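Local coordinates for protein tryptase inhibitor (Rhipicephalus appendiculatus, PDB 2UUY) that probably inhibits serine endopeptidases, with this chain forming one small, disulfide-bonded Kunitz-type domain of a longer tick protein, at residues Arg21-Gly26 / Lys30-Cys35; Gly38-Met43 / Ala47-Ala52. All blocks are in the same frame, centred on the assembly; numbering follows the deposited sequence. Where two conformers were deposited one is given.

Contact 1 of 2, residues Arg21-Gly26 / Lys30-Cys35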
loop_
_atom_site.group_PDB
_atom_site.type_symbol
_atom_site.label_atom_id
_atom_site.label_comp_id
_atom_site.label_asym_id
_atom_site.label_seq_id
_atom_site.Cartn_x
_atom_site.Cartn_y
_atom_site.Cartn_z
ATOM N N ARG B 21 1.276 11.520 10.830
ATOM C CA ARG B 21 0.758 12.896 10.923
ATOM C C ARG B 21 0.589 13.275 12.370
ATOM O O ARG B 21 0.325 12.443 13.217
ATOM C CB ARG B 21 -0.607 13.007 10.248
ATOM C CG ARG B 21 -0.669 12.483 8.851
ATOM C CD ARG B 21 0.194 13.231 7.917
ATOM N NE ARG B 21 -0.256 14.602 7.761
ATOM C CZ ARG B 21 0.312 15.481 6.968
ATOM N NH1 ARG B 21 1.395 15.153 6.298
ATOM N NH2 ARG B 21 -0.193 16.705 6.868
ATOM N N TYR B 22 0.700 14.567 12.657
ATOM C CA TYR B 22 0.521 15.086 14.001
ATOM C C TYR B 22 -0.721 15.952 14.018
ATOM O O TYR B 22 -0.845 16.861 13.222
ATOM C CB TYR B 22 1.768 15.887 14.416
ATOM C CG TYR B 22 3.024 15.049 14.392
ATOM C CD1 TYR B 22 3.361 14.258 15.466
ATOM C CD2 TYR B 22 3.830 15.009 13.270
ATOM C CE1 TYR B 22 4.495 13.456 15.436
ATOM C CE2 TYR B 22 4.962 14.249 13.254
ATOM C CZ TYR B 22 5.266 13.448 14.334
ATOM O OH TYR B 22 6.404 12.637 14.255
ATOM N N TYR B 23 -1.652 15.628 14.915
ATOM C CA TYR B 23 -2.911 16.353 15.035
ATOM C C TYR B 23 -3.047 16.911 16.440
ATOM O O TYR B 23 -2.726 16.260 17.431
ATOM C CB TYR B 23 -4.091 15.414 14.796
ATOM C CG TYR B 23 -4.400 15.011 13.386
ATOM C CD1 TYR B 23 -5.456 15.581 12.725
ATOM C CD2 TYR B 23 -3.712 13.977 12.761
ATOM C CE1 TYR B 23 -5.825 15.171 11.473
ATOM C CE2 TYR B 23 -4.083 13.546 11.500
ATOM C CZ TYR B 23 -5.119 14.144 10.864
ATOM O OH TYR B 23 -5.490 13.670 9.621
ATOM N N CYS B 24 -3.576 18.110 16.510
ATOM C CA CYS B 24 -3.890 18.719 17.783
ATOM C C CYS B 24 -5.148 18.128 18.377
ATOM O O CYS B 24 -6.239 18.243 17.772
ATOM C CB CYS B 24 -4.100 20.213 17.559
ATOM S SG CYS B 24 -4.518 21.102 19.072
ATOM N N MET B 25 -4.994 17.478 19.524
ATOM C CA MET B 25 -6.094 16.841 20.238
ATOM C C MET B 25 -6.266 17.571 21.560
ATOM O O MET B 25 -5.659 17.220 22.556
ATOM C CB MET B 25 -5.795 15.355 20.487
ATOM C CG MET B 25 -5.412 14.536 19.258
ATOM S SD MET B 25 -6.521 14.649 17.836
ATOM C CE MET B 25 -8.145 14.712 18.544
ATOM N N GLY B 26 -7.064 18.621 21.561
ATOM C CA GLY B 26 -7.281 19.420 22.766
ATOM C C GLY B 26 -6.071 20.296 23.047
ATOM O O GLY B 26 -5.815 21.252 22.318
ATOM N N LYS B 30 -0.766 14.850 18.995
ATOM C CA LYS B 30 -0.570 13.421 19.071
ATOM C C LYS B 30 -0.282 12.887 17.675
ATOM O O LYS B 30 -0.807 13.372 16.693
ATOM C CB LYS B 30 -1.823 12.737 19.626
ATOM C CG LYS B 30 -1.713 11.219 19.758
ATOM C CD LYS B 30 -2.726 10.620 20.684
ATOM C CE LYS B 30 -2.493 9.141 20.838
ATOM N NZ LYS B 30 -1.284 8.804 21.652
ATOM N N VAL B 31 0.542 11.850 17.628
ATOM C CA VAL B 31 0.875 11.217 16.383
ATOM C C VAL B 31 -0.221 10.227 15.969
ATOM O O VAL B 31 -0.775 9.481 16.795
ATOM C CB VAL B 31 2.274 10.572 16.469
ATOM C CG1 VAL B 31 2.235 9.270 17.252
ATOM C CG2 VAL B 31 2.819 10.363 15.070
ATOM N N TYR B 32 -0.522 10.248 14.682
ATOM C CA TYR B 32 -1.464 9.320 14.058
ATOM C C TYR B 32 -0.745 8.668 12.887
ATOM O O TYR B 32 -0.047 9.327 12.128
ATOM C CB TYR B 32 -2.733 10.061 13.612
ATOM C CG TYR B 32 -3.596 10.364 14.802
ATOM C CD1 TYR B 32 -4.538 9.449 15.243
ATOM C CD2 TYR B 32 -3.408 11.518 15.555
ATOM C CE1 TYR B 32 -5.278 9.682 16.382
ATOM C CE2 TYR B 32 -4.134 11.762 16.684
ATOM C CZ TYR B 32 -5.083 10.861 17.071
ATOM O OH TYR B 32 -5.803 11.113 18.219
ATOM N N GLU B 33 -0.892 7.355 12.780
ATOM C CA GLU B 33 -0.233 6.560 11.739
ATOM C C GLU B 33 -1.300 5.836 10.935
ATOM O O GLU B 33 -2.073 5.039 11.512
ATOM C CB GLU B 33 0.676 5.534 12.378
ATOM C CG GLU B 33 1.873 6.080 13.114
ATOM C CD GLU B 33 2.577 4.930 13.802
ATOM O OE1 GLU B 33 3.408 4.301 13.150
ATOM O OE2 GLU B 33 2.220 4.571 14.947
ATOM N N GLY B 34 -1.376 6.106 9.637
ATOM C CA GLY B 34 -2.416 5.506 8.816
ATOM C C GLY B 34 -2.708 6.403 7.646
ATOM O O GLY B 34 -1.855 7.165 7.191
ATOM N N CYS B 35 -3.921 6.278 7.106
ATOM C CA CYS B 35 -4.298 7.027 5.914
ATOM C C CYS B 35 -4.866 8.364 6.308
ATOM O O CYS B 35 -6.074 8.607 6.271
ATOM C CB CYS B 35 -5.352 6.228 5.115
ATOM S SG CYS B 35 -5.848 7.074 3.607
#

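Contact 2 of 2, residues Gly38-Met43 / Ala47-Ala52. Unlike the reference sequence in segment 47-52: Ala52 (reference Gly).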
loop_
_atom_site.group_PDB
_atom_site.type_symbol
_atom_site.label_atom_id
_atom_site.label_comp_id
_atom_site.label_asym_id
_atom_site.label_seq_id
_atom_site.Cartn_x
_atom_site.Cartn_y
_atom_site.Cartn_z
ATOM N N GLY B 38 -4.803 15.014 6.992
ATOM C CA GLY B 38 -4.889 16.225 7.796
ATOM C C GLY B 38 -3.724 16.361 8.747
ATOM O O GLY B 38 -2.693 15.689 8.641
ATOM N N GLY B 39 -3.886 17.217 9.727
ATOM C CA GLY B 39 -2.818 17.504 10.650
ATOM C C GLY B 39 -1.598 18.044 9.946
ATOM O O GLY B 39 -1.684 18.637 8.875
ATOM N N TYR B 40 -0.453 17.746 10.538
ATOM C CA TYR B 40 0.812 18.310 10.093
ATOM C C TYR B 40 1.833 17.196 9.936
ATOM O O TYR B 40 1.815 16.189 10.652
ATOM C CB TYR B 40 1.325 19.392 11.074
ATOM C CG TYR B 40 0.487 20.650 11.151
ATOM C CD1 TYR B 40 0.839 21.791 10.452
ATOM C CD2 TYR B 40 -0.648 20.685 11.938
ATOM C CE1 TYR B 40 0.085 22.936 10.532
ATOM C CE2 TYR B 40 -1.430 21.839 12.018
ATOM C CZ TYR B 40 -1.050 22.964 11.312
ATOM O OH TYR B 40 -1.803 24.128 11.390
ATOM N N SER B 41 2.754 17.359 8.997
ATOM C CA SER B 41 3.821 16.346 8.898
ATOM C C SER B 41 4.907 16.560 9.910
ATOM O O SER B 41 5.651 15.619 10.168
ATOM C CB SER B 41 4.437 16.242 7.514
ATOM O OG SER B 41 4.988 17.459 7.134
ATOM N N ARG B 42 5.035 17.773 10.466
ATOM C CA ARG B 42 6.048 18.055 11.471
ATOM C C ARG B 42 5.356 18.323 12.802
ATOM O O ARG B 42 4.421 19.115 12.884
ATOM C CB ARG B 42 6.901 19.262 11.074
ATOM C CG ARG B 42 8.072 18.935 10.146
ATOM C CD ARG B 42 7.715 18.748 8.686
ATOM N NE ARG B 42 7.064 19.957 8.169
ATOM C CZ ARG B 42 7.676 20.995 7.594
ATOM N NH1 ARG B 42 8.987 20.997 7.378
ATOM N NH2 ARG B 42 6.938 22.039 7.219
ATOM N N MET B 43 5.829 17.668 13.854
ATOM C CA MET B 43 5.320 17.867 15.194
ATOM C C MET B 43 5.348 19.332 15.610
ATOM O O MET B 43 4.373 19.833 16.191
ATOM C CB MET B 43 6.108 17.010 16.182
ATOM C CG MET B 43 5.729 17.239 17.613
ATOM S SD MET B 43 4.030 16.881 18.026
ATOM C CE MET B 43 4.095 15.227 18.668
ATOM N N ALA B 47 2.401 21.678 16.988
ATOM C CA ALA B 47 2.440 22.189 18.355
ATOM C C ALA B 47 2.213 23.697 18.436
ATOM O O ALA B 47 1.483 24.173 19.310
ATOM C CB ALA B 47 3.760 21.811 19.021
ATOM N N ARG B 48 2.745 24.439 17.483
ATOM C CA ARG B 48 2.560 25.878 17.528
ATOM C C ARG B 48 1.149 26.284 17.134
ATOM O O ARG B 48 0.755 27.425 17.357
ATOM C CB ARG B 48 3.604 26.590 16.714
ATOM C CG ARG B 48 3.471 26.468 15.248
ATOM C CD ARG B 48 4.677 27.142 14.607
ATOM N NE ARG B 48 4.593 27.149 13.154
ATOM C CZ ARG B 48 3.969 28.077 12.456
ATOM N NH1 ARG B 48 3.336 29.082 13.053
ATOM N NH2 ARG B 48 3.958 27.973 11.141
ATOM N N ASN B 49 0.373 25.324 16.617
ATOM C CA ASN B 49 -1.018 25.487 16.240
ATOM C C ASN B 49 -1.962 24.740 17.166
ATOM O O ASN B 49 -3.074 24.387 16.761
ATOM C CB ASN B 49 -1.198 25.025 14.772
ATOM C CG ASN B 49 -0.659 26.043 13.792
ATOM O OD1 ASN B 49 -1.224 27.153 13.665
ATOM N ND2 ASN B 49 0.440 25.721 13.120
ATOM N N CYS B 50 -1.556 24.489 18.416
ATOM C CA CYS B 50 -2.326 23.650 19.327
ATOM C C CYS B 50 -2.248 24.271 20.716
ATOM O O CYS B 50 -1.147 24.484 21.216
ATOM C CB CYS B 50 -1.764 22.232 19.336
ATOM S SG CYS B 50 -2.799 21.057 20.187
ATOM N N PRO B 51 -3.399 24.533 21.368
ATOM C CA PRO B 51 -4.757 24.285 20.937
ATOM C C PRO B 51 -5.167 25.118 19.771
ATOM O O PRO B 51 -4.496 26.090 19.334
ATOM C CB PRO B 51 -5.606 24.620 22.198
ATOM C CG PRO B 51 -4.781 25.443 23.012
ATOM C CD PRO B 51 -3.363 25.120 22.717
ATOM N N ALA B 52 -6.280 24.676 19.196
ATOM C CA ALA B 52 -7.017 25.505 18.285
ATOM C C ALA B 52 -8.487 25.076 18.232
ATOM O O ALA B 52 -8.992 24.396 19.154
ATOM C CB ALA B 52 -6.354 25.476 16.926
#

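Contact 1 of 2, residues Arg21-Gly26 / Lys30-Cys35
The beta hairpin at the centre of this Kunitz-type domain pairs Arg21, Tyr22 and Tyr23 with Tyr32, Val31 and Lys30. The strands are antiparallel but strongly twisted: over these short segments their directions are 133° apart. Arg21 and Tyr32 form a hydrogen-bonded pair: Arg21 N donates to Tyr32 O at 2.9 Å, and Tyr32 N donates to Arg21 O at 2.8 Å. Tyr23 and Lys30 form the next such pair, with Tyr23 N 3.0 Å from Lys30 O. Between them, Tyr22 and Val31 are a non-hydrogen-bonded pair. Their side chains run side by side, and Tyr22 CE1 lies 3.5 Å from CG2 of Val31 in one of that valine's two modelled conformers. In this conformer Val31 CG2 stands anti to its own backbone nitrogen, which brings it alongside the tyrosine ring.

Tyr23 and Tyr32 lie on the opposite face of the sheet. Their side chains cross at about a right angle and their ring planes are 84° apart. The meeting is oblique, with Tyr23 CD2 against Tyr32 CD2 at 3.7 Å. In one of its two modelled conformers, Met25 folds back at chi2 and chi3 and reaches the far end of the Tyr32 ring, a tentative Met-aromatic contact. The Tyr32 hydroxyl is hydrogen-bonded to Glu9, and Arg21 NE to the backbone of Gly38. With an alanine here instead of Tyr32, Tyr23 and Met25 would probably lose the ring they share and Glu9 its hydroxyl partner. The Tyr23 and Lys30 pair is completed by Lys30 N, which donates to Tyr23 O at 2.9 Å.

Contact 2 of 2, residues Gly38-Met43 / Ala47-Ala52
The carboxamide of Asn49 lies beside the hydroxyl end of Tyr40, displaced out of the ring plane; the two side chains cross at about a right angle. The flat groups are nonetheless almost parallel: the phenol ring and the carboxamide are only 6° apart in plane. In one of the two modelled conformers of Tyr40, the outer end of the ring does the touching. Its OH lies 3.3 Å from Asn49 CG, and its CZ is 3.6 Å from Asn49 ND2. The amide approaches the ring obliquely. Tyr40 OH and Asn49 ND2 are close, at 3.2 Å, but the angle is too poor for a hydrogen bond. The amide nitrogen instead donates to the backbone carbonyl of Glu45, which helps fix the rotation of the carboxamide. Asn49 CG is anti to its own carbonyl carbon (chi1 -76°), and this turns the amide back to the helix and to Tyr40. On another side of the amide, ND2 sits over the centre of the Arg48 guanidinium, 4.3 Å above its plane. Arg48 also forms a salt bridge with Glu45.

The backbones join at Met43 and Ala47. Ala47 N donates to Met43 O at 2.8 Å, and the methyl CB of Ala47 is 3.5 Å from that same oxygen. Met43 CB leads away from the 47-52 segment, and the side chain rests on Tyr22 and Cys29 of the hairpin. Arg42 occupies the N-cap position. A type I turn runs from Ala47 to Cys50, closed by Cys50 N to Ala47 O at 3.2 Å. The Ala47 N to Met43 O bond spans the short C-terminal helix 43-47, and the turn leads out of it. Such a helix, disulfide-tied to the hairpin, is characteristic of Kunitz-type domains.

In the fold
From the N terminus, Cys1 is disulfide-bonded to Cys28 and Cys15 to Cys35, so the irregular first part of the chain is fixed to the hairpin. Contact 1 then closes the tight turn between strands 19-25 and 28-34. Contact 2 follows it and closes the loop made by helix 43-47. The two are in series, and neither nests in nor crosses the other. Their centres are 9 Å apart and they touch directly. Tyr22 N is probably hydrogen-bonded to Tyr40 O at 2.8 Å, which holds the 38-43 loop along the first strand. The Cys24-Cys50 and Cys29-Cys46 disulfides join the hairpin to the C-terminal helix and tail.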